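Local coordinates for protein transketolase (Campylobacter jejuni, PDB 3L84) that belongs to the thiamine diphosphate-dependent transketolase family and pairs with a second copy of itself to form a dimer, at residues H392-R403 with A424-H435. Numbering follows the deposited sequence.
Sequences HAMAAINNAFAR and AARIAALMKIKH
Asn-399 reaches across to Ala-424 and His-435 at once, an example of one buried amide tying its helix to the neighbouring helix through ND2 and to the segment beyond that helix's end through OD1. With CG anti to its carbonyl carbon, the amide is carried across the gap. Asn-399 ND2 gives a nearly straight hydrogen bond (171°) to Ala-424 O at 3.0 Å, arriving above that carbonyl's plane while Ala-428 N uses the same oxygen for the helix. Asn-399 OD1 accepts from His-435 ND1 at 2.8 Å, in the imidazole plane, with amide and ring turned 78° apart. Ser-411 holds NE2 of the same ring, which fixes its rotation. A water bridges Ala-402 O and Lys-434 N.

Segments 392-403 and 424-431, of helices 391-404 and 418-431, run nearly parallel, their axes 22° apart and 8.9 Å at closest approach. The helices precede adjacent parallel strands, 408-414 and 436-440, in the alpha/beta pyrimidine-binding domain. A Schellman motif with Lys-432 at positive phi ends the second helix and turns the chain toward the sheet.

Knobs-into-holes packing is reciprocal: Asn-399 sits among Ala-424, Ile-427, Ala-428 and Met-431, Ala-424 among His-392, Ala-395, Ala-396 and Asn-399. Apolar contacts join Ala-424 CB to Ala-395 CB (3.6 Å) and, beyond the turn, Ile-433 CD1 to Ala-402 CB (3.7 Å). Ile-433 CG2 touches Arg-403 CD, while the guanidinium of Arg-403 bonds Glu-110 O through NE.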
loop_
_atom_site.group_PDB
_atom_site.type_symbol
_atom_site.label_atom_id
_atom_site.label_comp_id
_atom_site.label_asym_id
_atom_site.label_seq_id
_atom_site.Cartn_x
_atom_site.Cartn_y
_atom_site.Cartn_z
ATOM N N HIS A 392 1.493 7.117 -2.530
ATOM C CA HIS A 392 0.364 7.076 -1.597
ATOM C C HIS A 392 -0.157 8.476 -1.317
ATOM O O HIS A 392 -1.357 8.739 -1.437
ATOM C CB HIS A 392 0.781 6.347 -0.347
ATOM C CG HIS A 392 -0.294 5.820 0.526
ATOM N ND1 HIS A 392 -1.643 5.781 0.256
ATOM C CD2 HIS A 392 -0.118 5.209 1.724
ATOM C CE1 HIS A 392 -2.256 5.170 1.281
ATOM N NE2 HIS A 392 -1.358 4.850 2.175
ATOM N N ALA A 393 0.723 9.397 -0.944
ATOM C CA ALA A 393 0.307 10.782 -0.728
ATOM C C ALA A 393 -0.282 11.366 -2.010
ATOM O O ALA A 393 -1.227 12.142 -1.934
ATOM C CB ALA A 393 1.476 11.626 -0.209
HETATM N N MSE A 394 0.273 11.042 -3.172
HETATM C CA MSE A 394 -0.315 11.547 -4.420
HETATM C C MSE A 394 -1.792 11.219 -4.512
HETATM O O MSE A 394 -2.651 12.085 -4.799
HETATM C CB MSE A 394 0.409 10.951 -5.637
HETATM C CG MSE A 394 -0.291 11.208 -6.949
HETATM SE SE MSE A 394 0.679 10.504 -8.478
HETATM C CE MSE A 394 0.443 8.587 -8.098
ATOM N N ALA A 395 -2.118 9.952 -4.298
ATOM C CA ALA A 395 -3.533 9.567 -4.410
ATOM C C ALA A 395 -4.407 10.238 -3.344
ATOM O O ALA A 395 -5.524 10.652 -3.648
ATOM C CB ALA A 395 -3.652 8.032 -4.344
ATOM N N ALA A 396 -3.957 10.336 -2.107
ATOM C CA ALA A 396 -4.721 10.982 -1.041
ATOM C C ALA A 396 -4.868 12.481 -1.310
ATOM O O ALA A 396 -5.919 13.086 -1.041
ATOM C CB ALA A 396 -4.086 10.701 0.338
ATOM N N ILE A 397 -3.837 13.106 -1.839
ATOM C CA ILE A 397 -3.909 14.538 -2.228
ATOM C C ILE A 397 -4.926 14.728 -3.337
ATOM O O ILE A 397 -5.770 15.630 -3.275
ATOM C CB ILE A 397 -2.510 15.045 -2.681
ATOM C CG1 ILE A 397 -1.633 15.301 -1.464
ATOM C CG2 ILE A 397 -2.597 16.288 -3.601
ATOM C CD1 ILE A 397 -0.136 15.403 -1.708
ATOM N N ASN A 398 -4.891 13.853 -4.342
ATOM C CA ASN A 398 -5.833 13.979 -5.443
ATOM C C ASN A 398 -7.255 13.617 -5.043
ATOM O O ASN A 398 -8.205 14.167 -5.608
ATOM C CB ASN A 398 -5.346 13.174 -6.640
ATOM C CG ASN A 398 -4.359 13.921 -7.510
ATOM O OD1 ASN A 398 -3.669 13.264 -8.371
ATOM N ND2 ASN A 398 -4.295 15.194 -7.386
ATOM N N ASN A 399 -7.442 12.780 -4.014
ATOM C CA ASN A 399 -8.788 12.588 -3.456
ATOM C C ASN A 399 -9.351 13.920 -2.973
ATOM O O ASN A 399 -10.531 14.214 -3.166
ATOM C CB ASN A 399 -8.774 11.582 -2.313
ATOM C CG ASN A 399 -8.618 10.159 -2.740
ATOM O OD1 ASN A 399 -8.774 9.806 -3.902
ATOM N ND2 ASN A 399 -8.308 9.298 -1.761
ATOM N N ALA A 400 -8.506 14.743 -2.361
ATOM C CA ALA A 400 -8.914 16.054 -1.925
ATOM C C ALA A 400 -9.119 17.026 -3.090
ATOM O O ALA A 400 -10.081 17.793 -3.052
ATOM C CB ALA A 400 -7.884 16.613 -0.898
ATOM N N PHE A 401 -8.266 17.006 -4.102
ATOM C CA PHE A 401 -8.527 17.797 -5.303
ATOM C C PHE A 401 -9.909 17.475 -5.832
ATOM O O PHE A 401 -10.638 18.367 -6.274
ATOM C CB PHE A 401 -7.490 17.570 -6.421
ATOM C CG PHE A 401 -6.265 18.453 -6.365
ATOM C CD1 PHE A 401 -5.193 18.168 -5.558
ATOM C CD2 PHE A 401 -6.218 19.602 -7.156
ATOM C CE1 PHE A 401 -4.080 18.995 -5.534
ATOM C CE2 PHE A 401 -5.098 20.435 -7.139
ATOM C CZ PHE A 401 -4.031 20.123 -6.343
ATOM N N ALA A 402 -10.277 16.204 -5.879
ATOM C CA ALA A 402 -11.577 15.798 -6.394
ATOM C C ALA A 402 -12.754 16.278 -5.538
ATOM O O ALA A 402 -13.865 16.442 -6.055
ATOM C CB ALA A 402 -11.607 14.261 -6.544
ATOM N N ARG A 403 -12.516 16.485 -4.246
ATOM C CA ARG A 403 -13.525 16.996 -3.335
ATOM C C ARG A 403 -13.534 18.500 -3.255
ATOM O O ARG A 403 -14.507 19.055 -2.716
ATOM C CB ARG A 403 -13.335 16.405 -1.918
ATOM C CG ARG A 403 -13.716 14.940 -1.814
ATOM C CD ARG A 403 -15.210 14.757 -1.836
ATOM N NE ARG A 403 -15.855 15.330 -0.651
ATOM C CZ ARG A 403 -17.128 15.689 -0.536
ATOM N NH1 ARG A 403 -17.970 15.624 -1.561
ATOM N NH2 ARG A 403 -17.555 16.135 0.637
ATOM N N ALA A 424 -5.601 4.629 -0.487
ATOM C CA ALA A 424 -6.198 5.893 -0.883
ATOM C C ALA A 424 -7.123 5.719 -2.074
ATOM O O ALA A 424 -8.160 6.366 -2.148
ATOM C CB ALA A 424 -5.089 6.934 -1.203
ATOM N N ALA A 425 -6.785 4.834 -3.021
ATOM C CA ALA A 425 -7.729 4.508 -4.079
ATOM C C ALA A 425 -9.040 3.994 -3.501
ATOM O O ALA A 425 -10.122 4.292 -4.000
ATOM C CB ALA A 425 -7.121 3.506 -5.079
ATOM N N ARG A 426 -8.952 3.209 -2.434
ATOM C CA ARG A 426 -10.132 2.683 -1.812
ATOM C C ARG A 426 -11.004 3.793 -1.250
ATOM O O ARG A 426 -12.235 3.680 -1.323
ATOM C CB ARG A 426 -9.737 1.712 -0.707
ATOM C CG ARG A 426 -10.847 0.777 -0.327
ATOM C CD ARG A 426 -10.432 -0.208 0.805
ATOM N NE ARG A 426 -11.362 -1.327 0.881
ATOM C CZ ARG A 426 -12.317 -1.480 1.786
ATOM N NH1 ARG A 426 -12.495 -0.602 2.746
ATOM N NH2 ARG A 426 -13.085 -2.557 1.720
ATOM N N ILE A 427 -10.420 4.842 -0.683
ATOM C CA ILE A 427 -11.207 5.981 -0.222
ATOM C C ILE A 427 -11.897 6.673 -1.402
ATOM O O ILE A 427 -13.063 7.100 -1.285
ATOM C CB ILE A 427 -10.347 6.966 0.579
ATOM C CG1 ILE A 427 -9.815 6.331 1.861
ATOM C CG2 ILE A 427 -11.134 8.245 0.896
ATOM C CD1 ILE A 427 -10.890 6.259 2.984
ATOM N N ALA A 428 -11.230 6.811 -2.529
ATOM C CA ALA A 428 -11.886 7.349 -3.726
ATOM C C ALA A 428 -13.128 6.547 -4.071
ATOM O O ALA A 428 -14.190 7.098 -4.412
ATOM C CB ALA A 428 -10.906 7.390 -4.894
ATOM N N ALA A 429 -13.001 5.223 -4.049
ATOM C CA ALA A 429 -14.099 4.325 -4.339
ATOM C C ALA A 429 -15.215 4.448 -3.320
ATOM O O ALA A 429 -16.400 4.532 -3.683
ATOM C CB ALA A 429 -13.576 2.899 -4.443
ATOM N N LEU A 430 -14.880 4.461 -2.038
ATOM C CA LEU A 430 -15.867 4.613 -0.969
ATOM C C LEU A 430 -16.689 5.866 -1.157
ATOM O O LEU A 430 -17.905 5.859 -0.924
ATOM C CB LEU A 430 -15.146 4.631 0.395
ATOM C CG LEU A 430 -14.782 3.223 0.916
ATOM C CD1 LEU A 430 -13.560 3.278 1.875
ATOM C CD2 LEU A 430 -15.982 2.539 1.582
HETATM N N MSE A 431 -16.037 6.969 -1.544
HETATM C CA MSE A 431 -16.721 8.259 -1.704
HETATM C C MSE A 431 -17.383 8.438 -3.078
HETATM O O MSE A 431 -18.179 9.343 -3.256
HETATM C CB MSE A 431 -15.717 9.398 -1.572
HETATM C CG MSE A 431 -15.132 9.555 -0.192
HETATM SE SE MSE A 431 -14.222 11.259 0.048
HETATM C CE MSE A 431 -12.647 10.985 -1.061
ATOM N N LYS A 432 -17.055 7.581 -4.035
ATOM C CA LYS A 432 -17.561 7.698 -5.420
ATOM C C LYS A 432 -17.178 9.024 -6.058
ATOM O O LYS A 432 -17.979 9.642 -6.757
ATOM C CB LYS A 432 -19.071 7.397 -5.526
ATOM C CG LYS A 432 -19.473 6.074 -4.940
ATOM C CD LYS A 432 -20.991 5.874 -5.033
ATOM C CE LYS A 432 -21.472 5.559 -6.355
ATOM N NZ LYS A 432 -22.953 5.139 -6.275
ATOM N N ILE A 433 -15.937 9.453 -5.823
ATOM C CA ILE A 433 -15.430 10.677 -6.419
ATOM C C ILE A 433 -14.864 10.474 -7.793
ATOM O O ILE A 433 -14.489 9.355 -8.200
ATOM C CB ILE A 433 -14.370 11.373 -5.557
ATOM C CG1 ILE A 433 -13.245 10.434 -5.155
ATOM C CG2 ILE A 433 -15.004 11.977 -4.307
ATOM C CD1 ILE A 433 -11.921 11.098 -4.720
ATOM N N LYS A 434 -14.808 11.553 -8.566
ATOM C CA LYS A 434 -14.267 11.547 -9.915
ATOM C C LYS A 434 -12.772 11.837 -9.880
ATOM O O LYS A 434 -12.321 12.976 -9.889
ATOM C CB LYS A 434 -15.056 12.488 -10.822
ATOM C CG LYS A 434 -16.505 12.197 -10.882
ATOM C CD LYS A 434 -16.885 10.708 -11.067
ATOM C CE LYS A 434 -16.357 10.105 -12.334
ATOM N NZ LYS A 434 -17.002 10.776 -13.574
ATOM N N HIS A 435 -12.004 10.766 -9.768
ATOM C CA HIS A 435 -10.542 10.787 -9.643
ATOM C C HIS A 435 -10.072 9.648 -10.535
ATOM O O HIS A 435 -10.594 8.523 -10.460
ATOM C CB HIS A 435 -10.160 10.540 -8.177
ATOM C CG HIS A 435 -8.690 10.426 -7.878
ATOM N ND1 HIS A 435 -8.237 10.270 -6.582
ATOM C CD2 HIS A 435 -7.581 10.423 -8.656
ATOM C CE1 HIS A 435 -6.913 10.158 -6.588
ATOM N NE2 HIS A 435 -6.488 10.247 -7.845
HETATM O O HOH W 1 -15.561 14.187 -7.415
#